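Local coordinates for cell division control protein 4 (Saccharomyces cerevisiae, PDB 3V7D) that recognises phosphorylated target proteins such as the CDK inhibitor Sic1 and directs their ubiquitination as the substrate-binding F-box subunit of an SCF ubiquitin ligase, at residues Pro112-Arg118 with Phe457-Phe463; Leu102-Tyr106 with Ile416-Arg420; Val366-Gly372 with Leu393-Phe399; Leu74-Leu78 with Arg90-Ser94. The protein carries 1 engineered substitution. Numbering follows the deposited sequence.

Contact 1: residues Pro112-Arg118 with Phe457-Phe463; sequences PQRTTLR and FLEILDF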
# COMPACT_ATOMS: atom_id res chain seq x y z
N PRO B 112 0.97 -17.78 -13.10
CA PRO B 112 2.35 -17.34 -12.91
C PRO B 112 3.34 -18.45 -13.23
O PRO B 112 3.00 -19.63 -13.11
CB PRO B 112 2.40 -17.03 -11.40
CG PRO B 112 1.37 -17.94 -10.81
CD PRO B 112 0.26 -17.96 -11.82
N GLN B 113 4.54 -18.07 -13.65
CA GLN B 113 5.62 -19.04 -13.78
C GLN B 113 6.02 -19.49 -12.38
O GLN B 113 6.06 -18.68 -11.45
CB GLN B 113 6.83 -18.42 -14.48
CG GLN B 113 6.70 -18.29 -15.98
CD GLN B 113 7.82 -17.45 -16.56
OE1 GLN B 113 8.76 -17.97 -17.17
NE2 GLN B 113 7.74 -16.14 -16.36
N ARG B 114 6.32 -20.77 -12.24
CA ARG B 114 6.62 -21.35 -10.94
C ARG B 114 8.03 -21.93 -10.90
O ARG B 114 8.43 -22.67 -11.80
CB ARG B 114 5.59 -22.43 -10.61
CG ARG B 114 5.85 -23.19 -9.32
CD ARG B 114 4.68 -24.10 -9.00
NE ARG B 114 4.96 -25.01 -7.90
CZ ARG B 114 4.16 -25.99 -7.51
NH1 ARG B 114 3.01 -26.20 -8.13
NH2 ARG B 114 4.51 -26.78 -6.50
N THR B 115 8.77 -21.59 -9.86
CA THR B 115 10.09 -22.17 -9.61
C THR B 115 10.05 -22.89 -8.26
O THR B 115 9.67 -22.29 -7.24
CB THR B 115 11.18 -21.10 -9.56
OG1 THR B 115 11.06 -20.24 -10.70
CG2 THR B 115 12.57 -21.74 -9.54
N THR B 116 10.43 -24.16 -8.24
CA THR B 116 10.42 -24.95 -7.02
C THR B 116 11.85 -25.31 -6.62
O THR B 116 12.57 -25.95 -7.38
CB THR B 116 9.58 -26.24 -7.18
OG1 THR B 116 8.23 -25.89 -7.50
CG2 THR B 116 9.61 -27.06 -5.90
N LEU B 117 12.25 -24.89 -5.42
CA LEU B 117 13.63 -25.07 -4.98
C LEU B 117 13.70 -25.85 -3.67
O LEU B 117 12.79 -25.78 -2.84
CB LEU B 117 14.32 -23.71 -4.81
CG LEU B 117 14.40 -22.82 -6.05
CD1 LEU B 117 14.90 -21.44 -5.68
CD2 LEU B 117 15.29 -23.46 -7.11
N ARG B 118 14.79 -26.60 -3.50
CA ARG B 118 15.03 -27.36 -2.28
C ARG B 118 14.92 -26.46 -1.05
O ARG B 118 15.43 -25.34 -1.05
CB ARG B 118 16.42 -28.00 -2.32
CG ARG B 118 16.84 -28.67 -1.00
CD ARG B 118 18.24 -29.25 -1.07
NE ARG B 118 18.39 -30.20 -2.17
CZ ARG B 118 18.13 -31.50 -2.08
NH1 ARG B 118 17.71 -32.02 -0.93
NH2 ARG B 118 18.29 -32.28 -3.14
N PHE B 457 10.05 -27.16 0.74
CA PHE B 457 10.46 -26.55 -0.52
C PHE B 457 10.20 -25.06 -0.45
O PHE B 457 9.35 -24.61 0.32
CB PHE B 457 9.70 -27.17 -1.69
CG PHE B 457 9.99 -28.63 -1.91
CD1 PHE B 457 11.07 -29.03 -2.68
CD2 PHE B 457 9.19 -29.61 -1.34
CE1 PHE B 457 11.35 -30.38 -2.88
CE2 PHE B 457 9.46 -30.96 -1.54
CZ PHE B 457 10.54 -31.34 -2.32
N LEU B 458 10.93 -24.30 -1.25
CA LEU B 458 10.61 -22.90 -1.46
C LEU B 458 9.96 -22.75 -2.82
O LEU B 458 10.52 -23.16 -3.84
CB LEU B 458 11.85 -22.00 -1.37
CG LEU B 458 11.58 -20.51 -1.61
CD1 LEU B 458 10.72 -19.94 -0.50
CD2 LEU B 458 12.87 -19.72 -1.74
N GLU B 459 8.77 -22.16 -2.83
CA GLU B 459 8.07 -21.90 -4.08
C GLU B 459 8.18 -20.43 -4.44
O GLU B 459 8.00 -19.55 -3.59
CB GLU B 459 6.59 -22.30 -3.94
CG GLU B 459 6.38 -23.77 -3.56
CD GLU B 459 6.54 -24.72 -4.73
OE1 GLU B 459 6.32 -25.93 -4.55
OE2 GLU B 459 6.88 -24.25 -5.84
N ILE B 460 8.49 -20.16 -5.70
CA ILE B 460 8.55 -18.79 -6.20
C ILE B 460 7.63 -18.61 -7.40
O ILE B 460 7.80 -19.27 -8.43
CB ILE B 460 9.98 -18.37 -6.57
CG1 ILE B 460 10.92 -18.56 -5.39
CG2 ILE B 460 10.00 -16.92 -7.04
CD1 ILE B 460 12.39 -18.29 -5.72
N LEU B 461 6.66 -17.71 -7.27
CA LEU B 461 5.69 -17.44 -8.33
C LEU B 461 5.91 -16.06 -8.94
O LEU B 461 6.03 -15.06 -8.24
CB LEU B 461 4.27 -17.58 -7.79
CG LEU B 461 4.00 -18.96 -7.19
CD1 LEU B 461 2.67 -19.00 -6.46
CD2 LEU B 461 4.04 -20.02 -8.28
N ASP B 462 5.94 -16.03 -10.27
CA ASP B 462 6.29 -14.83 -11.02
C ASP B 462 5.06 -14.31 -11.78
O ASP B 462 4.58 -14.99 -12.69
CB ASP B 462 7.42 -15.17 -11.99
CG ASP B 462 8.00 -13.95 -12.70
OD1 ASP B 462 7.42 -12.85 -12.62
OD2 ASP B 462 9.06 -14.11 -13.35
N PHE B 463 4.57 -13.13 -11.43
CA PHE B 463 3.38 -12.56 -12.06
C PHE B 463 3.68 -11.49 -13.11
O PHE B 463 2.79 -10.73 -13.53
CB PHE B 463 2.40 -12.00 -11.01
CG PHE B 463 1.66 -13.06 -10.23
CD1 PHE B 463 2.24 -13.67 -9.12
CD2 PHE B 463 0.39 -13.45 -10.61
CE1 PHE B 463 1.56 -14.64 -8.40
CE2 PHE B 463 -0.30 -14.43 -9.90
CZ PHE B 463 0.28 -15.02 -8.79
O HOH W 1 5.55 -15.40 -15.28
O HOH W 2 9.05 -18.64 -11.03
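A ring of beta blades must be locked shut, and here an antiparallel strand pair does it: the "Velcro" closure of the WD40 propeller, in which strand 113-118, arriving from the helical part of the chain, becomes the outermost strand of the last blade beside strand 455-462. The strand axes approach to 4.7 Å at 159°. Three hydrogen-bonded pairs, Gln113 with Asp462, Thr115 with Ile460 and Leu117 with Leu458, each supply two backbone bonds; the Thr115 N to Ile460 O and Ile460 N to Thr115 O distances are both 2.9 Å. On the face of these pairs Leu117 CD1 lies 4.0 Å from Ile460 CD1, while one water joins Gln113 NE2 to Asp462 O and another joins Thr115 OG1 to Ile460 O. The opposite face carries the Arg114-Glu459 salt bridge. Arg114, fully extended, grips the carboxylate of Glu459 with NE at 2.9 Å from OE2 and NH2 at 2.8 Å from OE1, and Thr116 OG1 donates to the same Glu459 OE2 at 2.7 Å; Asp432 gives Arg114 a second acidic partner. At the start of the pairing, Pro112 CB sits 3.8 Å above the Phe463 ring centroid in a CH-pi contact. Backbone ladder and buried carboxylate thus work together: Glu459 has its charge met by a residue of the joining strand, so the closure is fastened through side chains as well as main chain.

Contact 2: residues Leu102-Tyr106 with Ile416-Arg420; sequences LKNWY and IYNLR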
# COMPACT_ATOMS: atom_id res chain seq x y z
N LEU B 102 -0.70 -6.03 -11.67
CA LEU B 102 -1.95 -6.22 -10.92
C LEU B 102 -2.98 -6.96 -11.76
O LEU B 102 -3.68 -7.84 -11.25
CB LEU B 102 -2.52 -4.88 -10.45
CG LEU B 102 -3.80 -4.98 -9.61
CD1 LEU B 102 -3.56 -5.81 -8.35
CD2 LEU B 102 -4.35 -3.60 -9.25
N LYS B 103 -3.08 -6.60 -13.03
CA LYS B 103 -4.02 -7.26 -13.93
C LYS B 103 -3.74 -8.76 -14.04
O LYS B 103 -4.67 -9.56 -14.11
CB LYS B 103 -4.02 -6.61 -15.32
CG LYS B 103 -5.02 -5.47 -15.45
CD LYS B 103 -4.90 -4.78 -16.80
CE LYS B 103 -6.17 -4.01 -17.14
NZ LYS B 103 -6.60 -3.12 -16.02
N ASN B 104 -2.46 -9.13 -14.04
CA ASN B 104 -2.08 -10.54 -14.04
C ASN B 104 -2.54 -11.25 -12.76
O ASN B 104 -3.15 -12.31 -12.83
CB ASN B 104 -0.58 -10.70 -14.25
CG ASN B 104 -0.13 -10.26 -15.62
OD1 ASN B 104 -0.92 -10.22 -16.57
ND2 ASN B 104 1.15 -9.93 -15.75
N TRP B 105 -2.25 -10.65 -11.60
CA TRP B 105 -2.72 -11.16 -10.32
C TRP B 105 -4.24 -11.35 -10.30
O TRP B 105 -4.75 -12.30 -9.71
CB TRP B 105 -2.36 -10.19 -9.19
CG TRP B 105 -0.98 -10.33 -8.61
CD1 TRP B 105 0.16 -9.71 -9.04
CD2 TRP B 105 -0.61 -11.13 -7.48
NE1 TRP B 105 1.22 -10.09 -8.24
CE2 TRP B 105 0.78 -10.96 -7.28
CE3 TRP B 105 -1.31 -11.99 -6.62
CZ2 TRP B 105 1.47 -11.60 -6.26
CZ3 TRP B 105 -0.61 -12.63 -5.61
CH2 TRP B 105 0.76 -12.43 -5.44
N TYR B 106 -4.97 -10.44 -10.95
CA TYR B 106 -6.43 -10.45 -10.94
C TYR B 106 -7.04 -11.33 -12.03
O TYR B 106 -8.21 -11.68 -11.96
CB TYR B 106 -6.97 -9.02 -11.10
CG TYR B 106 -7.01 -8.19 -9.84
CD1 TYR B 106 -6.67 -8.73 -8.61
CD2 TYR B 106 -7.41 -6.86 -9.87
CE1 TYR B 106 -6.72 -7.97 -7.45
CE2 TYR B 106 -7.46 -6.09 -8.73
CZ TYR B 106 -7.12 -6.65 -7.52
OH TYR B 106 -7.17 -5.89 -6.37
N ILE B 416 -5.49 -17.17 -3.34
CA ILE B 416 -5.22 -15.80 -3.72
C ILE B 416 -6.56 -15.09 -3.92
O ILE B 416 -7.37 -15.51 -4.76
CB ILE B 416 -4.38 -15.73 -5.02
CG1 ILE B 416 -3.06 -16.49 -4.83
CG2 ILE B 416 -4.11 -14.28 -5.43
CD1 ILE B 416 -2.18 -16.51 -6.06
N TYR B 417 -6.80 -14.04 -3.14
CA TYR B 417 -8.07 -13.31 -3.22
C TYR B 417 -7.92 -11.89 -3.78
O TYR B 417 -7.01 -11.15 -3.41
CB TYR B 417 -8.73 -13.21 -1.85
CG TYR B 417 -8.97 -14.52 -1.13
CD1 TYR B 417 -8.00 -15.06 -0.29
CD2 TYR B 417 -10.17 -15.20 -1.26
CE1 TYR B 417 -8.22 -16.25 0.38
CE2 TYR B 417 -10.40 -16.39 -0.60
CZ TYR B 417 -9.42 -16.91 0.23
OH TYR B 417 -9.65 -18.09 0.89
N ASN B 418 -8.84 -11.52 -4.67
CA ASN B 418 -9.00 -10.14 -5.12
C ASN B 418 -9.78 -9.36 -4.08
O ASN B 418 -10.98 -9.58 -3.91
CB ASN B 418 -9.75 -10.13 -6.46
CG ASN B 418 -9.92 -8.74 -7.05
OD1 ASN B 418 -9.97 -7.73 -6.34
ND2 ASN B 418 -10.04 -8.68 -8.37
N LEU B 419 -9.11 -8.44 -3.38
CA LEU B 419 -9.76 -7.69 -2.31
C LEU B 419 -10.72 -6.61 -2.81
O LEU B 419 -11.56 -6.13 -2.04
CB LEU B 419 -8.73 -7.09 -1.35
CG LEU B 419 -7.92 -8.11 -0.55
CD1 LEU B 419 -7.06 -7.40 0.49
CD2 LEU B 419 -8.83 -9.14 0.11
N ARG B 420 -10.62 -6.23 -4.08
CA ARG B 420 -11.56 -5.27 -4.65
C ARG B 420 -12.91 -5.91 -4.94
O ARG B 420 -13.95 -5.39 -4.54
CB ARG B 420 -11.00 -4.64 -5.93
CG ARG B 420 -9.78 -3.79 -5.71
CD ARG B 420 -9.43 -3.01 -6.96
NE ARG B 420 -8.11 -2.41 -6.85
CZ ARG B 420 -7.53 -1.70 -7.82
NH1 ARG B 420 -8.17 -1.51 -8.97
NH2 ARG B 420 -6.33 -1.18 -7.63
O HOH W 3 -10.09 -11.06 -10.03
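The junction between the helical linker and the WD40 propeller is made here, where the C-terminal turn of helix 87-106 meets the end of strand 413-418 in the seventh blade and the turn after it. Three kinds of contact occur side by side at this joint. Trp105 presents CE3 of its indole edge to Ile416 CG2 at 3.8 Å, an apolar contact extended by the stacking of Trp105 on Phe463. Next, the Tyr106 ring receives Asn418 OD1 over one face, 3.3 Å from CZ; this oxygen is already engaged by Arg420 N at 2.8 Å in an Asx turn. Finally, the Arg420 side chain runs back toward the helix: its CG is 3.4 Å from Tyr106 OH, and its NH2 is 3.5 Å from Leu102 CD2, which lies over a face of the guanidinium. Tyr106 OH and Arg420 NE both bind Asn404, whereas Arg420 NH2 forms a salt bridge with Glu63. No direct hydrogen bond links the two segments, but a water does, donating to Tyr106 O at 2.8 Å and accepting from Asn418 ND2 at 2.9 Å. The helix and blade thus meet here through packing, a bridging water and the common partner Asn404.

Contact 3: residues Val366-Gly372 with Leu393-Phe399; sequences VSAAADG and LSAITTF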
# COMPACT_ATOMS: atom_id res chain seq x y z
N VAL B 366 -5.74 -6.88 9.00
CA VAL B 366 -6.17 -8.23 8.65
C VAL B 366 -5.79 -9.24 9.72
O VAL B 366 -4.67 -9.23 10.23
CB VAL B 366 -5.61 -8.69 7.29
CG1 VAL B 366 -6.27 -9.99 6.84
CG2 VAL B 366 -5.82 -7.60 6.24
N SER B 367 -6.73 -10.11 10.07
CA SER B 367 -6.52 -11.10 11.12
C SER B 367 -6.94 -12.49 10.67
O SER B 367 -7.89 -12.65 9.89
CB SER B 367 -7.29 -10.71 12.38
OG SER B 367 -8.68 -10.63 12.09
N ALA B 368 -6.23 -13.49 11.17
CA ALA B 368 -6.47 -14.88 10.77
C ALA B 368 -6.43 -15.77 12.01
O ALA B 368 -5.61 -15.57 12.90
CB ALA B 368 -5.44 -15.32 9.75
N ALA B 369 -7.32 -16.76 12.05
CA ALA B 369 -7.51 -17.55 13.25
C ALA B 369 -7.36 -19.05 13.01
O ALA B 369 -7.30 -19.50 11.86
CB ALA B 369 -8.88 -17.25 13.86
N ALA B 370 -7.30 -19.82 14.09
CA ALA B 370 -7.04 -21.26 14.03
C ALA B 370 -8.23 -22.08 13.55
O ALA B 370 -8.14 -23.31 13.45
CB ALA B 370 -6.54 -21.77 15.39
N ASP B 371 -9.35 -21.42 13.28
CA ASP B 371 -10.53 -22.11 12.76
C ASP B 371 -10.63 -21.96 11.25
O ASP B 371 -11.60 -22.40 10.63
CB ASP B 371 -11.80 -21.59 13.43
CG ASP B 371 -12.02 -20.11 13.18
OD1 ASP B 371 -11.13 -19.45 12.60
OD2 ASP B 371 -13.10 -19.60 13.57
N GLY B 372 -9.62 -21.32 10.65
CA GLY B 372 -9.58 -21.13 9.21
C GLY B 372 -10.23 -19.84 8.74
O GLY B 372 -10.37 -19.61 7.54
N LEU B 393 -11.60 -25.87 6.79
CA LEU B 393 -11.68 -25.47 8.19
C LEU B 393 -10.39 -25.76 8.95
O LEU B 393 -10.40 -25.97 10.16
CB LEU B 393 -12.87 -26.16 8.88
CG LEU B 393 -14.22 -25.92 8.19
CD1 LEU B 393 -15.33 -26.66 8.91
CD2 LEU B 393 -14.52 -24.43 8.10
N SER B 394 -9.28 -25.78 8.23
CA SER B 394 -7.98 -25.98 8.84
C SER B 394 -7.44 -24.64 9.33
O SER B 394 -7.77 -23.59 8.76
CB SER B 394 -7.01 -26.61 7.85
OG SER B 394 -6.85 -25.78 6.71
N ALA B 395 -6.62 -24.69 10.37
CA ALA B 395 -6.02 -23.49 10.94
C ALA B 395 -5.20 -22.72 9.92
O ALA B 395 -4.44 -23.31 9.16
CB ALA B 395 -5.15 -23.88 12.12
N ILE B 396 -5.36 -21.40 9.90
CA ILE B 396 -4.52 -20.58 9.03
C ILE B 396 -3.09 -20.55 9.55
O ILE B 396 -2.84 -20.12 10.67
CB ILE B 396 -5.04 -19.14 8.90
CG1 ILE B 396 -6.49 -19.13 8.42
CG2 ILE B 396 -4.16 -18.34 7.94
CD1 ILE B 396 -6.69 -19.83 7.09
N THR B 397 -2.15 -21.02 8.74
CA THR B 397 -0.75 -21.07 9.15
C THR B 397 -0.01 -19.79 8.77
O THR B 397 0.91 -19.37 9.46
CB THR B 397 -0.03 -22.29 8.55
OG1 THR B 397 -0.25 -22.31 7.13
CG2 THR B 397 -0.56 -23.57 9.15
N THR B 398 -0.42 -19.18 7.67
CA THR B 398 0.23 -17.97 7.19
C THR B 398 -0.65 -17.22 6.19
O THR B 398 -1.48 -17.81 5.51
CB THR B 398 1.60 -18.28 6.52
OG1 THR B 398 2.25 -17.06 6.15
CG2 THR B 398 1.42 -19.14 5.27
N PHE B 399 -0.46 -15.90 6.12
CA PHE B 399 -1.05 -15.11 5.05
C PHE B 399 -0.24 -13.85 4.85
O PHE B 399 0.53 -13.45 5.71
CB PHE B 399 -2.52 -14.77 5.34
CG PHE B 399 -2.72 -13.64 6.33
CD1 PHE B 399 -2.83 -13.89 7.68
CD2 PHE B 399 -2.81 -12.32 5.89
CE1 PHE B 399 -3.02 -12.86 8.59
CE2 PHE B 399 -3.00 -11.29 6.79
CZ PHE B 399 -3.11 -11.55 8.14
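Val366 begins the run with CG1 3.5 Å from Phe399 CE2, and its carbonyl O lies near the plane of that ring, 3.5 Å from CZ. Ser367 turns its CB the other way, where OG is bound by His351 and Trp377. Ala368 comes back toward the partner, its methyl filling the gap between Ile396 CG2 at 3.7 Å and Phe399 CD1 at 3.6 Å; the small residue lets two bulky ones close over it. From Ala369 to Gly372 the chain makes a type I turn, and Ala369 O serves twice, accepting from Gly372 N at 3.2 Å and, weakly, from Ile396 N at 3.3 Å. Ala370 then sets its O 3.3 Å from Ala395 CA and its CB 4.1 Å from Ala395 CB. Asp371 points its CB away from the partner segment, and its carboxylate is hydrogen-bonded to Ser373 and Thr352. Gly372, at positive phi, brings CA to 3.1 Å from Ser394 O, where a CB would clash. Face-to-face apolar packing of neighbouring blades is the WD40 propeller pattern, joined here at one end by the weak main-chain bond. The second strand of the sixth blade, with 355-360 and 373-378 beside it, faces strand 396-401, the first of the seventh; at the rim Ala370, Ala395 and Thr397 also touch the bound Sic1 phosphopeptide, placing this seam beside the substrate-binding surface.

Contact 4: residues Leu74-Leu78 with Arg90-Ser94; sequences LNLKL and RLRLS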
# COMPACT_ATOMS: atom_id res chain seq x y z
N LEU B 74 8.60 6.48 -2.64
CA LEU B 74 8.42 5.92 -3.98
C LEU B 74 9.20 6.74 -5.00
O LEU B 74 9.94 6.19 -5.81
CB LEU B 74 6.95 5.86 -4.39
CG LEU B 74 6.74 5.38 -5.83
CD1 LEU B 74 7.09 3.90 -5.97
CD2 LEU B 74 5.33 5.66 -6.34
N ASN B 75 9.03 8.06 -4.93
CA ASN B 75 9.70 8.99 -5.83
C ASN B 75 11.21 8.83 -5.84
O ASN B 75 11.83 8.80 -6.90
CB ASN B 75 9.35 10.43 -5.47
CG ASN B 75 8.30 11.01 -6.38
OD1 ASN B 75 8.23 10.67 -7.56
ND2 ASN B 75 7.46 11.89 -5.84
N LEU B 76 11.79 8.75 -4.65
CA LEU B 76 13.23 8.57 -4.50
C LEU B 76 13.69 7.25 -5.12
O LEU B 76 14.67 7.20 -5.87
CB LEU B 76 13.60 8.60 -3.02
CG LEU B 76 15.11 8.55 -2.76
CD1 LEU B 76 15.78 9.76 -3.38
CD2 LEU B 76 15.37 8.49 -1.28
N LYS B 77 12.99 6.17 -4.78
CA LYS B 77 13.25 4.86 -5.35
C LYS B 77 13.19 4.90 -6.89
O LYS B 77 14.02 4.28 -7.57
CB LYS B 77 12.25 3.85 -4.79
CG LYS B 77 12.48 2.42 -5.23
CD LYS B 77 11.52 1.47 -4.52
CE LYS B 77 10.56 0.77 -5.49
NZ LYS B 77 9.57 -0.11 -4.78
N LEU B 78 12.22 5.63 -7.42
CA LEU B 78 12.08 5.80 -8.87
C LEU B 78 13.23 6.60 -9.48
O LEU B 78 13.67 6.33 -10.60
CB LEU B 78 10.73 6.45 -9.20
CG LEU B 78 9.51 5.54 -9.05
CD1 LEU B 78 8.22 6.26 -9.43
CD2 LEU B 78 9.68 4.28 -9.90
N ARG B 90 8.69 9.06 -14.72
CA ARG B 90 8.97 8.04 -13.71
C ARG B 90 7.67 7.48 -13.16
O ARG B 90 7.49 6.26 -13.08
CB ARG B 90 9.79 8.63 -12.56
CG ARG B 90 11.27 8.84 -12.84
CD ARG B 90 11.94 9.61 -11.71
NE ARG B 90 13.34 9.90 -12.00
CZ ARG B 90 14.03 10.89 -11.44
NH1 ARG B 90 13.45 11.69 -10.56
NH2 ARG B 90 15.31 11.08 -11.76
N LEU B 91 6.76 8.38 -12.78
CA LEU B 91 5.49 7.99 -12.20
C LEU B 91 4.60 7.26 -13.20
O LEU B 91 3.87 6.33 -12.84
CB LEU B 91 4.77 9.21 -11.63
CG LEU B 91 5.39 9.88 -10.39
CD1 LEU B 91 4.57 11.08 -9.98
CD2 LEU B 91 5.51 8.90 -9.23
N ARG B 92 4.64 7.69 -14.46
CA ARG B 92 3.88 7.02 -15.51
C ARG B 92 4.39 5.60 -15.73
O ARG B 92 3.61 4.66 -15.80
CB ARG B 92 3.90 7.83 -16.82
CG ARG B 92 3.38 7.04 -18.03
CD ARG B 92 3.10 7.95 -19.24
NE ARG B 92 4.25 8.78 -19.58
CZ ARG B 92 5.20 8.42 -20.44
NH1 ARG B 92 5.13 7.25 -21.05
NH2 ARG B 92 6.22 9.24 -20.69
N LEU B 93 5.71 5.46 -15.84
CA LEU B 93 6.30 4.13 -16.04
C LEU B 93 6.03 3.21 -14.85
O LEU B 93 5.75 2.02 -15.03
CB LEU B 93 7.81 4.23 -16.30
CG LEU B 93 8.26 4.89 -17.62
CD1 LEU B 93 9.64 4.38 -18.01
CD2 LEU B 93 7.25 4.67 -18.75
N SER B 94 6.10 3.76 -13.65
CA SER B 94 5.79 3.00 -12.45
C SER B 94 4.34 2.54 -12.50
O SER B 94 4.03 1.39 -12.18
CB SER B 94 6.02 3.86 -11.20
OG SER B 94 5.69 3.15 -10.02
O HOH W 4 11.39 11.02 -8.75
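Two helices crossing nearly at right angles meet here over a small patch filled by side chains. The axes of 74-78 and 90-94 stand at 94° and approach only to 10.4 Å, so side chains bridge the gap. Leu78, with chi1 m and chi2 t, extends CD1 to 3.8 Å from Leu91 CD2, 3.7 Å from Ser94 CB and 3.7 Å from Arg90 O. Leu91 adopts the same mt rotamer; Asn75, whose chi1 of -101° lies between wells, brings its end nearer, with OD1 3.6 Å from Leu91 CD2. Leu74, in tp, adds CD2 at 4.3 Å from Leu91 CD2. Arg90 is m at chi1 and then trans at chi2 and chi3, a reach that lets its NE bind Tyr82 O, while a water accepts from Arg90 NH1 at 2.8 Å and donates to Asn75 O at 2.9 Å. Leu91 also packs on Trp56 of helix 53-62, and Arg92 and Leu93 touch the Skp1 chain. Such orthogonal, leucine-lined packing belongs to the helical linker that joins the F-box to the WD40 domain.

Followed from the N terminus, the chain first closes contact 4, a short loop that pairs helix 71-81 with the start of helix 87-106. The same long helix then opens contact 2 at its far end, and strand 113-118 opens contact 1 soon after. Five propeller blades follow before contact 3 opens in the sixth and closes on the seventh, a local closure enclosed by both long-range ones. Contact 2 closes on the seventh blade and contact 1 on the eighth, so these two cross. They also touch: Phe463 O lies 2.9 Å from Asn104 ND2, probably hydrogen-bonded. Linker, ring closure and chain end are thereby tied together, whereas contacts 3 and 4 lie about 35 Å apart, centre to centre.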